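Local coordinates for protein phosphoribosylaminoimidazole carboxylase (Bombyx mori, PDB 4JA0) that probably catalyses two steps of de novo purine synthesis, as a bifunctional PAICS enzyme that joins AIR carboxylase and SAICAR synthetase activities in one chain, at residues T103-T108 against T125-E130; A189-K194 against R217-G222; V348-P353 against L372-V377. All blocks are in the same frame, centred on the assembly; numbering follows the deposited sequence.

Interaction 1: residues T103-T108 against T125-E130. With SO4 (sulfate ion), chain J.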
ATOM      1  N   THR A 103     -15.118  -4.414 -50.401  1.00  4.06           N
ATOM      2  CA  THR A 103     -15.455  -5.033 -49.107  1.00  8.00           C
ATOM      3  C   THR A 103     -16.745  -5.822 -49.232  1.00  4.56           C
ATOM      4  O   THR A 103     -17.692  -5.342 -49.844  1.00  4.38           O
ATOM      5  CB  THR A 103     -15.630  -3.987 -47.965  1.00  4.70           C
ATOM      6  OG1 THR A 103     -14.539  -3.066 -47.984  1.00 17.26           O
ATOM      7  CG2 THR A 103     -15.604  -4.662 -46.634  1.00  3.58           C
ATOM      8  N   ARG A 104     -16.781  -7.008 -48.630  1.00  1.95           N
ATOM      9  CA  ARG A 104     -17.968  -7.858 -48.632  1.00  3.92           C
ATOM     10  C   ARG A 104     -18.354  -8.274 -47.236  1.00  3.43           C
ATOM     11  O   ARG A 104     -17.492  -8.587 -46.428  1.00  4.87           O
ATOM     12  CB  ARG A 104     -17.693  -9.138 -49.411  1.00  4.09           C
ATOM     13  CG  ARG A 104     -16.995  -8.910 -50.710  1.00  8.15           C
ATOM     14  CD  ARG A 104     -16.692 -10.224 -51.372  1.00  9.99           C
ATOM     15  NE  ARG A 104     -15.805 -10.037 -52.514  1.00 16.01           N
ATOM     16  CZ  ARG A 104     -16.228  -9.733 -53.735  1.00 25.35           C
ATOM     17  NH1 ARG A 104     -17.532  -9.590 -53.980  1.00 24.58           N
ATOM     18  NH2 ARG A 104     -15.346  -9.577 -54.710  1.00 14.49           N
ATOM     19  N   ARG A 105     -19.651  -8.339 -46.965  1.00  4.36           N
ATOM     20  CA  ARG A 105     -20.125  -8.899 -45.705  1.00  3.44           C
ATOM     21  C   ARG A 105     -20.633 -10.312 -45.971  1.00  4.67           C
ATOM     22  O   ARG A 105     -20.492 -11.199 -45.135  1.00  2.71           O
ATOM     23  CB  ARG A 105     -21.224  -8.002 -45.095  1.00  4.83           C
ATOM     24  CG  ARG A 105     -21.967  -8.597 -43.901  1.00  4.18           C
ATOM     25  CD  ARG A 105     -21.054  -8.825 -42.704  1.00  5.25           C
ATOM     26  NE  ARG A 105     -20.781  -7.597 -41.968  1.00 11.13           N
ATOM     27  CZ  ARG A 105     -19.903  -7.509 -40.971  1.00 15.08           C
ATOM     28  NH1 ARG A 105     -19.213  -8.580 -40.607  1.00  8.08           N
ATOM     29  NH2 ARG A 105     -19.705  -6.349 -40.346  1.00  8.12           N
ATOM     30  N   LEU A 106     -21.173 -10.516 -47.170  1.00  3.46           N
ATOM     31  CA  LEU A 106     -21.744 -11.789 -47.581  1.00  1.66           C
ATOM     32  C   LEU A 106     -21.022 -12.269 -48.807  1.00  4.64           C
ATOM     33  O   LEU A 106     -20.406 -11.472 -49.512  1.00  6.73           O
ATOM     34  CB  LEU A 106     -23.204 -11.600 -47.983  1.00 11.15           C
ATOM     35  CG  LEU A 106     -24.271 -11.333 -46.944  1.00  7.85           C
ATOM     36  CD1 LEU A 106     -25.574 -11.180 -47.634  1.00  8.76           C
ATOM     37  CD2 LEU A 106     -24.341 -12.524 -46.024  1.00 26.71           C
ATOM     38  N   ALA A 107     -21.111 -13.565 -49.085  1.00  6.99           N
ATOM     39  CA  ALA A 107     -20.613 -14.093 -50.354  1.00  4.20           C
ATOM     40  C   ALA A 107     -21.682 -13.956 -51.451  1.00 12.33           C
ATOM     41  O   ALA A 107     -22.786 -14.522 -51.357  1.00  8.33           O
ATOM     42  CB  ALA A 107     -20.183 -15.542 -50.201  1.00  2.90           C
ATOM     43  N   THR A 108     -21.359 -13.182 -52.483  1.00  8.23           N
ATOM     44  CA  THR A 108     -22.238 -13.072 -53.638  1.00 14.85           C
ATOM     45  C   THR A 108     -21.430 -12.521 -54.794  1.00 17.87           C
ATOM     46  O   THR A 108     -20.266 -12.161 -54.612  1.00 23.78           O
ATOM     47  CB  THR A 108     -23.429 -12.134 -53.371  1.00 21.06           C
ATOM     48  OG1 THR A 108     -24.452 -12.357 -54.350  1.00 28.95           O
ATOM     49  CG2 THR A 108     -22.970 -10.680 -53.422  1.00  7.22           C
ATOM     50  N   THR A 125     -16.822 -12.380 -41.388  1.00  7.46           N
ATOM     51  CA  THR A 125     -16.611 -11.741 -40.125  1.00  6.39           C
ATOM     52  C   THR A 125     -15.149 -11.846 -39.713  1.00  4.67           C
ATOM     53  O   THR A 125     -14.687 -12.923 -39.333  1.00  8.48           O
ATOM     54  CB  THR A 125     -17.492 -12.381 -39.049  1.00  5.88           C
ATOM     55  OG1 THR A 125     -18.884 -12.138 -39.303  1.00  5.37           O
ATOM     56  CG2 THR A 125     -17.168 -11.739 -37.839  1.00 11.10           C
ATOM     57  N   PRO A 126     -14.400 -10.736 -39.785  1.00  3.37           N
ATOM     58  CA  PRO A 126     -14.783  -9.380 -40.170  1.00  3.57           C
ATOM     59  C   PRO A 126     -15.021  -9.299 -41.681  1.00  5.85           C
ATOM     60  O   PRO A 126     -14.807 -10.296 -42.381  1.00  3.51           O
ATOM     61  CB  PRO A 126     -13.556  -8.556 -39.746  1.00  0.40           C
ATOM     62  CG  PRO A 126     -12.468  -9.442 -39.865  1.00  2.55           C
ATOM     63  CD  PRO A 126     -12.964 -10.801 -39.478  1.00  0.99           C
ATOM     64  N   PRO A 127     -15.488  -8.141 -42.176  1.00  7.80           N
ATOM     65  CA  PRO A 127     -15.753  -8.078 -43.611  1.00  4.84           C
ATOM     66  C   PRO A 127     -14.518  -8.415 -44.421  1.00  3.10           C
ATOM     67  O   PRO A 127     -13.409  -7.962 -44.094  1.00  1.21           O
ATOM     68  CB  PRO A 127     -16.133  -6.608 -43.833  1.00  3.40           C
ATOM     69  CG  PRO A 127     -16.618  -6.141 -42.526  1.00  4.29           C
ATOM     70  CD  PRO A 127     -15.788  -6.856 -41.512  1.00  2.28           C
ATOM     71  N   LYS A 128     -14.731  -9.217 -45.462  1.00  4.68           N
ATOM     72  CA  LYS A 128     -13.695  -9.576 -46.417  1.00  1.05           C
ATOM     73  C   LYS A 128     -13.297  -8.325 -47.173  1.00  4.71           C
ATOM     74  O   LYS A 128     -14.165  -7.536 -47.583  1.00  3.32           O
ATOM     75  CB  LYS A 128     -14.251 -10.587 -47.409  1.00  2.42           C
ATOM     76  CG  LYS A 128     -13.222 -11.352 -48.233  1.00  9.73           C
ATOM     77  CD  LYS A 128     -12.745 -12.582 -47.509  1.00 16.55           C
ATOM     78  CE  LYS A 128     -11.697 -13.306 -48.316  1.00 22.31           C
ATOM     79  NZ  LYS A 128     -11.263 -14.529 -47.599  1.00 27.69           N
ATOM     80  N   GLN A 129     -11.999  -8.126 -47.366  1.00  2.48           N
ATOM     81  CA  GLN A 129     -11.558  -6.980 -48.140  1.00  1.61           C
ATOM     82  C   GLN A 129     -10.531  -7.403 -49.194  1.00  2.39           C
ATOM     83  O   GLN A 129      -9.528  -8.033 -48.872  1.00 15.24           O
ATOM     84  CB  GLN A 129     -11.126  -5.825 -47.202  1.00  1.20           C
ATOM     85  CG  GLN A 129      -9.780  -5.164 -47.427  1.00  1.53           C
ATOM     86  CD  GLN A 129      -9.628  -4.435 -48.752  1.00  4.74           C
ATOM     87  OE1 GLN A 129     -10.506  -4.453 -49.613  1.00 13.01           O
ATOM     88  NE2 GLN A 129      -8.486  -3.803 -48.927  1.00  3.80           N
ATOM     89  N   GLU A 130     -10.840  -7.101 -50.458  1.00  2.63           N
ATOM     90  CA  GLU A 130     -10.039  -7.515 -51.610  1.00  1.32           C
ATOM     91  C   GLU A 130      -9.632  -6.349 -52.495  1.00  3.68           C
ATOM     92  O   GLU A 130     -10.250  -5.284 -52.491  1.00  3.55           O
ATOM     93  CB  GLU A 130     -10.808  -8.537 -52.446  1.00  1.17           C
ATOM     94  CG  GLU A 130     -11.174  -9.746 -51.633  1.00 14.90           C
ATOM     95  CD  GLU A 130     -12.048 -10.741 -52.352  1.00 17.80           C
ATOM     96  OE1 GLU A 130     -12.975 -10.317 -53.080  1.00 16.90           O
ATOM     97  OE2 GLU A 130     -11.796 -11.956 -52.171  1.00 30.30           O
TER
HETATM   98  S   SO4 J 506     -18.198  -8.726 -57.736  1.00 50.43           S
HETATM   99  O1  SO4 J 506     -18.952  -8.730 -58.987  1.00 26.16           O
HETATM  100  O2  SO4 J 506     -18.469 -10.001 -57.086  1.00 59.12           O
HETATM  101  O3  SO4 J 506     -16.766  -8.582 -58.010  1.00 27.51           O
HETATM  102  O4  SO4 J 506     -18.630  -7.636 -56.854  1.00 56.11           O
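Arg104 and Glu130 cross at about a right angle, and their guanidinium and carboxylate planes stand 83° apart. Arg104 is extended from CG to NE (chi3 -170°), and it grips a single oxygen side-on. NE lies 2.9 Å from Glu130 OE1, which it meets from above the carboxylate plane, whereas NH2, 3.0 Å from the same Glu130 OE1, comes in nearly along the C-O bond. OE1 sits within the guanidinium plane, and both bonds of this salt bridge are somewhat bent. The remaining corner turns to the sulfate, with Arg104 NH1 3.3 Å from SO4 O2, and Ser110 N also binds that ion. An alanine here would probably leave the Glu130 carboxylate without its cationic mate and the sulfate without one of its donors. Arg105 diverges from this group: Pro127 CG lies over one face of its guanidinium, offset toward the rim, 3.8 Å from Arg105 NH2, while NE forms a salt bridge to Glu180. Thr103 and Pro127 run side by side in the same direction, with Thr103 CG2 3.5 Å from Pro127 CB. In the backbone, Arg104 N donates to Lys128 O at 2.9 Å, and the return bond from Lys128 N to Arg104 O is weak. The alternation of this pair with the non-hydrogen-bonded Thr103-Gln129 pair is that of an antiparallel ladder, here joining strands 100-104 and 123-132 in a sheet of the SAICAR synthetase part.

Interaction 2: residues A189-K194 against R217-G222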
ATOM      1  N   ALA A 189     -29.748  -4.035 -46.110  1.00  5.26           N
ATOM      2  CA  ALA A 189     -28.471  -4.695 -45.910  1.00  1.81           C
ATOM      3  C   ALA A 189     -27.482  -4.236 -46.960  1.00  1.91           C
ATOM      4  O   ALA A 189     -27.700  -4.434 -48.145  1.00  6.78           O
ATOM      5  CB  ALA A 189     -28.646  -6.190 -45.968  1.00  0.67           C
ATOM      6  N   LEU A 190     -26.401  -3.601 -46.525  1.00  3.94           N
ATOM      7  CA  LEU A 190     -25.307  -3.280 -47.425  1.00  2.11           C
ATOM      8  C   LEU A 190     -24.499  -4.553 -47.518  1.00  6.09           C
ATOM      9  O   LEU A 190     -24.048  -5.089 -46.496  1.00 12.84           O
ATOM     10  CB  LEU A 190     -24.473  -2.120 -46.891  1.00  2.65           C
ATOM     11  CG  LEU A 190     -23.336  -1.636 -47.797  1.00  5.95           C
ATOM     12  CD1 LEU A 190     -23.890  -1.128 -49.122  1.00  5.81           C
ATOM     13  CD2 LEU A 190     -22.482  -0.552 -47.115  1.00  2.30           C
ATOM     14  N   ILE A 191     -24.317  -5.037 -48.744  1.00  5.44           N
ATOM     15  CA  ILE A 191     -23.773  -6.374 -48.978  1.00  6.13           C
ATOM     16  C   ILE A 191     -22.324  -6.310 -49.374  1.00  3.68           C
ATOM     17  O   ILE A 191     -21.513  -7.088 -48.894  1.00  9.40           O
ATOM     18  CB  ILE A 191     -24.618  -7.170 -50.034  1.00  8.11           C
ATOM     19  CG1 ILE A 191     -25.616  -8.085 -49.340  1.00  6.33           C
ATOM     20  CG2 ILE A 191     -23.767  -8.106 -50.828  1.00  5.69           C
ATOM     21  CD1 ILE A 191     -26.682  -7.384 -48.636  1.00  3.91           C
ATOM     22  N   ASP A 192     -21.999  -5.371 -50.249  1.00  1.97           N
ATOM     23  CA  ASP A 192     -20.614  -5.152 -50.603  1.00  1.92           C
ATOM     24  C   ASP A 192     -20.418  -3.752 -51.138  1.00  1.80           C
ATOM     25  O   ASP A 192     -21.386  -3.023 -51.306  1.00  2.14           O
ATOM     26  CB  ASP A 192     -20.075  -6.234 -51.564  1.00  6.46           C
ATOM     27  CG  ASP A 192     -20.874  -6.351 -52.867  1.00 24.05           C
ATOM     28  OD1 ASP A 192     -21.387  -7.456 -53.136  1.00 29.76           O
ATOM     29  OD2 ASP A 192     -20.919  -5.382 -53.663  1.00 34.70           O
ATOM     30  N   MET A 193     -19.162  -3.361 -51.341  1.00  1.67           N
ATOM     31  CA  MET A 193     -18.843  -2.010 -51.801  1.00  2.68           C
ATOM     32  C   MET A 193     -17.541  -1.953 -52.543  1.00  3.73           C
ATOM     33  O   MET A 193     -16.667  -2.770 -52.308  1.00 10.27           O
ATOM     34  CB  MET A 193     -18.655  -1.076 -50.628  1.00 10.42           C
ATOM     35  CG  MET A 193     -19.852  -0.346 -50.159  1.00  8.15           C
ATOM     36  SD  MET A 193     -19.076   0.834 -49.075  1.00 10.56           S
ATOM     37  CE  MET A 193     -18.564   2.021 -50.300  1.00 11.82           C
ATOM     38  N   LYS A 194     -17.377  -0.915 -53.354  1.00  5.75           N
ATOM     39  CA  LYS A 194     -16.096  -0.628 -53.997  1.00  6.40           C
ATOM     40  C   LYS A 194     -15.811   0.862 -53.870  1.00  6.32           C
ATOM     41  O   LYS A 194     -16.687   1.700 -54.118  1.00  8.56           O
ATOM     42  CB  LYS A 194     -16.117  -1.032 -55.482  1.00  1.53           C
ATOM     43  N   ARG A 217     -23.809  -3.011 -53.451  1.00  2.58           N
ATOM     44  CA  ARG A 217     -24.843  -4.014 -53.605  1.00  3.43           C
ATOM     45  C   ARG A 217     -25.797  -3.883 -52.414  1.00 13.46           C
ATOM     46  O   ARG A 217     -25.403  -4.075 -51.266  1.00 12.42           O
ATOM     47  CB  ARG A 217     -24.188  -5.386 -53.676  1.00  3.18           C
ATOM     48  CG  ARG A 217     -25.062  -6.494 -54.191  1.00 26.30           C
ATOM     49  CD  ARG A 217     -24.197  -7.663 -54.614  1.00 23.26           C
ATOM     50  NE  ARG A 217     -23.754  -7.560 -56.003  1.00 21.89           N
ATOM     51  CZ  ARG A 217     -22.602  -8.044 -56.475  1.00 32.67           C
ATOM     52  NH1 ARG A 217     -21.730  -8.646 -55.671  1.00 27.30           N
ATOM     53  NH2 ARG A 217     -22.304  -7.905 -57.762  1.00 34.06           N
ATOM     54  N   LEU A 218     -27.044  -3.510 -52.682  1.00 10.49           N
ATOM     55  CA  LEU A 218     -27.981  -3.194 -51.610  1.00  3.52           C
ATOM     56  C   LEU A 218     -29.161  -4.132 -51.555  1.00  5.02           C
ATOM     57  O   LEU A 218     -29.888  -4.253 -52.532  1.00 18.17           O
ATOM     58  CB  LEU A 218     -28.525  -1.773 -51.800  1.00  4.27           C
ATOM     59  CG  LEU A 218     -28.169  -0.739 -50.736  1.00  9.73           C
ATOM     60  CD1 LEU A 218     -28.883   0.567 -50.996  1.00  5.27           C
ATOM     61  CD2 LEU A 218     -28.569  -1.281 -49.393  1.00  7.69           C
ATOM     62  N   TRP A 219     -29.399  -4.758 -50.406  1.00  3.50           N
ATOM     63  CA  TRP A 219     -30.611  -5.567 -50.269  1.00  8.36           C
ATOM     64  C   TRP A 219     -31.563  -5.038 -49.187  1.00 15.06           C
ATOM     65  O   TRP A 219     -31.232  -5.015 -48.005  1.00 11.55           O
ATOM     66  CB  TRP A 219     -30.245  -7.018 -49.946  1.00  6.05           C
ATOM     67  CG  TRP A 219     -29.405  -7.695 -50.994  1.00  4.96           C
ATOM     68  CD1 TRP A 219     -29.066  -7.207 -52.226  1.00  4.62           C
ATOM     69  CD2 TRP A 219     -28.807  -8.994 -50.900  1.00  6.06           C
ATOM     70  NE1 TRP A 219     -28.289  -8.119 -52.898  1.00 10.71           N
ATOM     71  CE2 TRP A 219     -28.116  -9.226 -52.109  1.00  9.97           C
ATOM     72  CE3 TRP A 219     -28.785  -9.983 -49.908  1.00  5.30           C
ATOM     73  CZ2 TRP A 219     -27.400 -10.404 -52.347  1.00  4.65           C
ATOM     74  CZ3 TRP A 219     -28.092 -11.152 -50.149  1.00  2.08           C
ATOM     75  CH2 TRP A 219     -27.410 -11.356 -51.361  1.00  2.63           C
ATOM     76  N   PRO A 220     -32.780  -4.652 -49.592  1.00 20.59           N
ATOM     77  CA  PRO A 220     -33.799  -4.323 -48.591  1.00 14.46           C
ATOM     78  C   PRO A 220     -34.254  -5.582 -47.884  1.00 16.59           C
ATOM     79  O   PRO A 220     -34.433  -6.618 -48.539  1.00 13.70           O
ATOM     80  CB  PRO A 220     -34.945  -3.750 -49.428  1.00 10.26           C
ATOM     81  CG  PRO A 220     -34.267  -3.193 -50.645  1.00 17.05           C
ATOM     82  CD  PRO A 220     -33.139  -4.157 -50.933  1.00 15.49           C
ATOM     83  N   SER A 221     -34.398  -5.492 -46.560  1.00 16.71           N
ATOM     84  CA  SER A 221     -34.826  -6.619 -45.724  1.00 12.92           C
ATOM     85  C   SER A 221     -33.869  -7.793 -45.822  1.00  9.79           C
ATOM     86  O   SER A 221     -34.219  -8.912 -45.442  1.00  7.33           O
ATOM     87  CB  SER A 221     -36.256  -7.068 -46.062  1.00 12.56           C
ATOM     88  OG  SER A 221     -37.204  -6.082 -45.681  1.00 18.14           O
ATOM     89  N   GLY A 222     -32.666  -7.533 -46.338  1.00  6.22           N
ATOM     90  CA  GLY A 222     -31.675  -8.574 -46.523  1.00 13.70           C
ATOM     91  C   GLY A 222     -32.135  -9.569 -47.571  1.00 23.50           C
ATOM     92  O   GLY A 222     -31.600 -10.681 -47.668  1.00 24.49           O
TER
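Ala189 opens the pairing with two backbone bonds to Trp219: its N lies 2.6 Å from Trp219 O, and its O receives Trp219 N at 2.8 Å. Its CB also rests 3.9 Å from Gly222 CA, in the type II turn that runs from Trp219 to Gly222. Leu190 follows in a non-hydrogen-bonded pair with Leu218, both on the face covered by helix 162-183, where Leu190 packs on Phe176 and Leu218 on Trp183. Ile191 then donates its N to Arg217 O at 2.9 Å and lays its side chain over the indole of Trp219. CG1 of Ile191 is 3.7 Å from the centroid of the Trp219 six-membered ring and only 13° off the ring normal, which identifies a CH-pi contact over the face. CD1 lies back toward the fused bond, nearest Trp219 CD2, and CG2 packs against the aliphatic CD of Arg217. At Asp192, OD1 forms a salt bridge with Arg217 NH1 at 2.8 Å. The angle at the hydrogen makes that bond weak, and the carboxylate and guanidinium planes are 89° apart. NH2 of Arg217 has its own partner, Gln231. The backbone bond from Arg217 N to Asp192 O is long, at 3.2 Å. The helix-like psi of Ile191 (-43°) and the break in strand 188-200 are consistent with a beta bulge in this antiparallel pair of strands 188-200 and 216-220, with the type II turn leading the chain out of strand 216-220.

Interaction 3: residues V348-P353 against L372-V377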
ATOM      1  N   VAL A 348     -24.059   5.496 -14.682  1.00  1.49           N
ATOM      2  CA  VAL A 348     -23.288   6.505 -13.971  1.00  0.65           C
ATOM      3  C   VAL A 348     -21.821   6.122 -14.017  1.00  0.99           C
ATOM      4  O   VAL A 348     -21.446   5.029 -13.585  1.00  1.01           O
ATOM      5  CB  VAL A 348     -23.721   6.609 -12.489  1.00  0.66           C
ATOM      6  CG1 VAL A 348     -22.745   7.485 -11.721  1.00  1.12           C
ATOM      7  CG2 VAL A 348     -25.148   7.130 -12.358  1.00  0.60           C
ATOM      8  N   ILE A 349     -20.989   7.020 -14.535  1.00  1.85           N
ATOM      9  CA  ILE A 349     -19.538   6.786 -14.598  1.00  1.90           C
ATOM     10  C   ILE A 349     -18.796   7.733 -13.672  1.00  1.22           C
ATOM     11  O   ILE A 349     -19.046   8.952 -13.691  1.00  0.89           O
ATOM     12  CB  ILE A 349     -18.980   6.961 -16.040  1.00  1.44           C
ATOM     13  CG1 ILE A 349     -19.821   6.157 -17.043  1.00  1.23           C
ATOM     14  CG2 ILE A 349     -17.522   6.526 -16.117  1.00  0.51           C
ATOM     15  CD1 ILE A 349     -19.531   6.517 -18.473  1.00  4.05           C
ATOM     16  N   ASN A 350     -17.903   7.158 -12.861  1.00  1.12           N
ATOM     17  CA  ASN A 350     -17.039   7.916 -11.955  1.00  0.40           C
ATOM     18  C   ASN A 350     -15.696   8.294 -12.556  1.00  1.42           C
ATOM     19  O   ASN A 350     -14.882   7.417 -12.871  1.00  5.22           O
ATOM     20  CB  ASN A 350     -16.749   7.102 -10.712  1.00  1.09           C
ATOM     21  CG  ASN A 350     -17.957   6.862  -9.901  1.00  1.22           C
ATOM     22  OD1 ASN A 350     -18.759   7.771  -9.701  1.00  1.07           O
ATOM     23  ND2 ASN A 350     -18.097   5.640  -9.390  1.00  0.83           N
ATOM     24  N   CYS A 351     -15.421   9.591 -12.621  1.00  1.18           N
ATOM     25  CA  CYS A 351     -14.127  10.053 -13.080  1.00  1.14           C
ATOM     26  C   CYS A 351     -13.510  11.009 -12.070  1.00  0.51           C
ATOM     27  O   CYS A 351     -13.650  12.221 -12.166  1.00  0.51           O
ATOM     28  CB  CYS A 351     -14.259  10.706 -14.471  1.00  1.87           C
ATOM     29  SG  CYS A 351     -12.668  11.128 -15.245  1.00  9.91           S
ATOM     30  N   PRO A 352     -12.831  10.453 -11.070  1.00  4.07           N
ATOM     31  CA  PRO A 352     -12.179  11.316 -10.086  1.00  1.68           C
ATOM     32  C   PRO A 352     -11.135  12.162 -10.789  1.00  2.44           C
ATOM     33  O   PRO A 352     -10.567  11.727 -11.793  1.00  9.88           O
ATOM     34  CB  PRO A 352     -11.508  10.328  -9.145  1.00  0.63           C
ATOM     35  CG  PRO A 352     -12.277   9.057  -9.323  1.00  1.14           C
ATOM     36  CD  PRO A 352     -12.663   9.026 -10.758  1.00  2.14           C
ATOM     37  N   PRO A 353     -10.942  13.393 -10.318  1.00  4.19           N
ATOM     38  CA  PRO A 353      -9.906  14.272 -10.867  1.00  2.21           C
ATOM     39  C   PRO A 353      -8.552  13.778 -10.402  1.00  9.77           C
ATOM     40  O   PRO A 353      -8.504  12.982  -9.460  1.00 10.78           O
ATOM     41  CB  PRO A 353     -10.247  15.643 -10.268  1.00  5.05           C
ATOM     42  CG  PRO A 353     -11.082  15.353  -9.041  1.00  2.30           C
ATOM     43  CD  PRO A 353     -11.791  14.057  -9.308  1.00  3.19           C
ATOM     44  N   LEU A 372     -25.468  -1.551  -6.725  1.00  5.48           N
ATOM     45  CA  LEU A 372     -25.194  -0.306  -7.438  1.00  5.92           C
ATOM     46  C   LEU A 372     -24.312  -0.595  -8.646  1.00  6.05           C
ATOM     47  O   LEU A 372     -23.334  -1.320  -8.530  1.00 16.96           O
ATOM     48  CB  LEU A 372     -24.510   0.705  -6.540  1.00  8.34           C
ATOM     49  CG  LEU A 372     -25.282   1.187  -5.326  1.00  5.79           C
ATOM     50  CD1 LEU A 372     -24.688   2.510  -4.924  1.00 10.27           C
ATOM     51  CD2 LEU A 372     -26.755   1.314  -5.626  1.00  4.42           C
ATOM     52  N   GLY A 373     -24.673  -0.024  -9.794  1.00 10.69           N
ATOM     53  CA  GLY A 373     -23.992  -0.278 -11.046  1.00  6.97           C
ATOM     54  C   GLY A 373     -23.036   0.817 -11.480  1.00  9.75           C
ATOM     55  O   GLY A 373     -22.685   0.928 -12.651  1.00 19.91           O
ATOM     56  N   CYS A 374     -22.653   1.662 -10.544  1.00  7.45           N
ATOM     57  CA  CYS A 374     -21.643   2.665 -10.791  1.00  5.07           C
ATOM     58  C   CYS A 374     -20.351   2.030 -11.369  1.00 13.62           C
ATOM     59  O   CYS A 374     -19.872   1.002 -10.864  1.00 11.22           O
ATOM     60  CB  CYS A 374     -21.359   3.384  -9.466  1.00  2.68           C
ATOM     61  SG  CYS A 374     -20.775   5.037  -9.716  1.00 57.41           S
ATOM     62  N   ALA A 375     -19.841   2.579 -12.471  1.00  6.36           N
ATOM     63  CA  ALA A 375     -18.564   2.109 -13.070  1.00  4.91           C
ATOM     64  C   ALA A 375     -17.500   3.196 -12.911  1.00  3.40           C
ATOM     65  O   ALA A 375     -17.821   4.387 -12.852  1.00  2.05           O
ATOM     66  CB  ALA A 375     -18.730   1.740 -14.561  1.00  0.00           C
ATOM     67  N   THR A 376     -16.236   2.793 -12.887  1.00  1.77           N
ATOM     68  CA  THR A 376     -15.149   3.715 -12.590  1.00  1.04           C
ATOM     69  C   THR A 376     -14.086   3.749 -13.701  1.00  3.50           C
ATOM     70  O   THR A 376     -13.696   2.716 -14.311  1.00  1.30           O
ATOM     71  CB  THR A 376     -14.518   3.394 -11.224  1.00  9.28           C
ATOM     72  OG1 THR A 376     -15.519   3.495 -10.193  1.00  4.79           O
ATOM     73  CG2 THR A 376     -13.371   4.350 -10.906  1.00  5.93           C
ATOM     74  N   VAL A 377     -13.651   4.975 -13.967  1.00  2.63           N
ATOM     75  CA  VAL A 377     -12.696   5.303 -15.012  1.00  1.18           C
ATOM     76  C   VAL A 377     -11.722   6.296 -14.358  1.00  2.79           C
ATOM     77  O   VAL A 377     -12.077   6.940 -13.367  1.00  2.69           O
ATOM     78  CB  VAL A 377     -13.465   5.922 -16.204  1.00  1.62           C
ATOM     79  CG1 VAL A 377     -12.865   7.248 -16.629  1.00  6.09           C
ATOM     80  CG2 VAL A 377     -13.574   4.966 -17.367  1.00  1.26           C
TER
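Asn350 and Thr376 face each other as a parallel pair, and the asparagine side chain can be traced outward from the backbone. Its CB, on the face of the sheet that carries Thr376, lies 3.6 Å from Ala375 O and is also near the Thr376 hydroxyl oxygen. The first torsion sets CG beside the backbone N (chi1 -66°), and Asn350 CG is 3.9 Å from Ala375 O. From CG the amide divides: OD1 accepts a weak bond from Asn334, and ND2 points at Thr376 OG1, 3.4 Å away. That last bond is straight but weak, and the position of ND2 is doubtful because the model puts it too close to Cys374. Firmer evidence comes from the backbone. Ala375 N donates to Val348 O at 3.1 Å, Asn350 N to Ala375 O at 2.8 Å, and Val377 N to Asn350 O at 2.9 Å, each nearly in line with its carbonyl. Apolar contacts flank this ladder, with Val348 CG1 3.7 Å from Cys374 SG and Ile349 CG2 4.1 Å from Val377 CB. The two strands, linked through helix 358-361, form a beta-alpha-beta unit in the five-stranded parallel sheet, and Thr376 makes backbone hydrogen bonds to the second subunit. All touching residues are buried, so the chemistry implies that three straight backbone bonds between apolar flanks carry this join, while the amide link remains doubtful.

Interactions 1 and 2 form one continuous piece of sheet, their centres 11 Å apart. Strands 100-104 and 188-200 are neighbours in it, and probable hydrogen bonds join Thr103 O to Met193 N at 2.9 Å and Arg105 N to Ile191 O at 3.0 Å. The sulfate held by interaction 1 also lies near interaction 2, since Arg217 NH1 is 3.5 Å from SO4 O4, a long and weak ion pair; the ion probably comes from the crystallisation liquor, though it may mark a pocket. Interaction 3 belongs to the AIR carboxylase part, its centre about 38 Å from that of interaction 1 and about 40 Å from that of interaction 2. Interactions 1 and 3 both touch the second subunit.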